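Fructose-1,6-bisphosphatase (Pyrococcus furiosus, PDB 1XI6) catalyses the magnesium-dependent hydrolysis of fructose 1,6-bisphosphate to fructose 6-phosphate and phosphate, with weak activity on inositol 1-phosphate. Local coordinates at residues V113-D117 with D234-N238. Numbering follows the deposited sequence.
Sequences VFKKD and DISFN
Strand 108-115 ends at K115 and pairs with antiparallel strand 118-126 in a beta hairpin, K116 (phi/psi 65/-109) and D117 (-113/-8) forming a turn close to type II'. Loop segment 234-238 faces this turn, its closest CA pair being D117 and F237 at 9.1 Å, so side chains bridge the gap. D234 to S236 run extended and the chain bends at F237 (-87/41). I235 points its CB toward the strand, CG2 4.0 Å from F114 CZ. S236 takes no part; its OG is hydrogen-bonded to D241 OD1. F237, chi1 m (-73°), packs its edge on the face of F114 (chi1 m) in a T-shaped stack, centroids 4.7 Å apart, planes at 66°, F237 CZ 3.5 Å from F114 CG. F237 CE1 lies 3.3 Å from K116 O, at the ring edge, and 3.7 Å from D117 OD1. I216 of helix 208-219 also packs against F114. Through F114, and through I90 and T88 of strand 87-92, I235 and F237 tie the loop to the large sheet of the inositol monophosphatase fold.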
loop_
_atom_site.group_PDB
_atom_site.type_symbol
_atom_site.label_atom_id
_atom_site.label_comp_id
_atom_site.label_asym_id
_atom_site.label_seq_id
_atom_site.Cartn_x
_atom_site.Cartn_y
_atom_site.Cartn_z
ATOM N N VAL A 113 -9.487 -5.606 0.464
ATOM C CA VAL A 113 -10.792 -6.244 0.231
ATOM C C VAL A 113 -11.826 -5.753 1.236
ATOM O O VAL A 113 -11.675 -5.933 2.453
ATOM C CB VAL A 113 -10.694 -7.794 0.314
ATOM C CG1 VAL A 113 -12.075 -8.445 0.263
ATOM C CG2 VAL A 113 -9.811 -8.334 -0.798
ATOM N N PHE A 114 -12.878 -5.136 0.713
ATOM C CA PHE A 114 -13.962 -4.626 1.544
ATOM C C PHE A 114 -15.224 -5.454 1.370
ATOM O O PHE A 114 -15.556 -5.880 0.258
ATOM C CB PHE A 114 -14.253 -3.166 1.209
ATOM C CG PHE A 114 -13.116 -2.235 1.501
ATOM C CD1 PHE A 114 -12.040 -2.117 0.615
ATOM C CD2 PHE A 114 -13.122 -1.456 2.651
ATOM C CE1 PHE A 114 -10.980 -1.242 0.883
ATOM C CE2 PHE A 114 -12.067 -0.580 2.926
ATOM C CZ PHE A 114 -10.996 -0.477 2.041
ATOM N N LYS A 115 -15.903 -5.692 2.488
ATOM C CA LYS A 115 -17.265 -6.206 2.489
ATOM C C LYS A 115 -18.156 -5.016 2.798
ATOM O O LYS A 115 -18.244 -4.574 3.950
ATOM C CB LYS A 115 -17.434 -7.298 3.543
ATOM C CG LYS A 115 -18.789 -7.957 3.515
ATOM C CD LYS A 115 -18.912 -9.017 4.583
ATOM C CE LYS A 115 -19.837 -10.126 4.124
ATOM N NZ LYS A 115 -20.617 -10.693 5.257
ATOM N N LYS A 116 -18.801 -4.494 1.758
ATOM C CA LYS A 116 -19.565 -3.244 1.843
ATOM C C LYS A 116 -18.612 -2.080 2.142
ATOM O O LYS A 116 -17.817 -1.708 1.272
ATOM C CB LYS A 116 -20.748 -3.343 2.836
ATOM C CG LYS A 116 -21.890 -4.267 2.362
ATOM C CD LYS A 116 -22.995 -4.457 3.405
ATOM C CE LYS A 116 -22.783 -5.719 4.262
ATOM N NZ LYS A 116 -23.792 -5.854 5.367
ATOM N N ASP A 117 -18.661 -1.519 3.347
ATOM C CA ASP A 117 -17.799 -0.371 3.677
ATOM C C ASP A 117 -16.729 -0.667 4.742
ATOM O O ASP A 117 -15.854 0.160 5.005
ATOM C CB ASP A 117 -18.647 0.866 4.048
ATOM C CG ASP A 117 -18.866 1.820 2.857
ATOM O OD1 ASP A 117 -18.876 1.365 1.687
ATOM O OD2 ASP A 117 -19.032 3.042 3.086
ATOM N N ASP A 234 -9.900 8.584 5.968
ATOM C CA ASP A 234 -10.952 7.663 5.487
ATOM C C ASP A 234 -10.683 7.238 4.041
ATOM O O ASP A 234 -10.358 8.074 3.179
ATOM C CB ASP A 234 -12.369 8.254 5.643
ATOM C CG ASP A 234 -12.460 9.693 5.164
ATOM O OD2 ASP A 234 -12.746 9.900 3.966
ATOM N N ILE A 235 -10.826 5.932 3.795
ATOM C CA ILE A 235 -10.532 5.326 2.487
ATOM C C ILE A 235 -11.727 5.362 1.508
ATOM O O ILE A 235 -12.629 4.510 1.578
ATOM C CB ILE A 235 -10.010 3.858 2.652
ATOM C CG1 ILE A 235 -8.823 3.782 3.636
ATOM C CG2 ILE A 235 -9.649 3.244 1.283
ATOM C CD1 ILE A 235 -7.597 4.670 3.256
ATOM N N SER A 236 -11.723 6.348 0.601
ATOM C CA SER A 236 -12.717 6.420 -0.495
ATOM C C SER A 236 -12.534 5.285 -1.511
ATOM O O SER A 236 -11.409 4.832 -1.744
ATOM C CB SER A 236 -12.629 7.755 -1.245
ATOM O OG SER A 236 -13.060 8.849 -0.449
ATOM N N PHE A 237 -13.633 4.840 -2.117
ATOM C CA PHE A 237 -13.565 3.807 -3.151
ATOM C C PHE A 237 -13.314 4.399 -4.554
ATOM O O PHE A 237 -13.915 3.951 -5.542
ATOM C CB PHE A 237 -14.836 2.933 -3.154
ATOM C CG PHE A 237 -14.953 1.966 -1.982
ATOM C CD1 PHE A 237 -16.154 1.286 -1.762
ATOM C CD2 PHE A 237 -13.885 1.730 -1.105
ATOM C CE1 PHE A 237 -16.289 0.387 -0.695
ATOM C CE2 PHE A 237 -14.019 0.833 -0.036
ATOM C CZ PHE A 237 -15.222 0.165 0.167
ATOM N N ASN A 238 -12.434 5.398 -4.649
ATOM C CA ASN A 238 -12.060 5.962 -5.961
ATOM C C ASN A 238 -10.547 5.927 -6.250
ATOM O O ASN A 238 -9.753 5.583 -5.375
ATOM C CB ASN A 238 -12.635 7.379 -6.128
ATOM C CG ASN A 238 -12.047 8.383 -5.136
ATOM O OD1 ASN A 238 -10.852 8.724 -5.196
ATOM N ND2 ASN A 238 -12.891 8.873 -4.223
#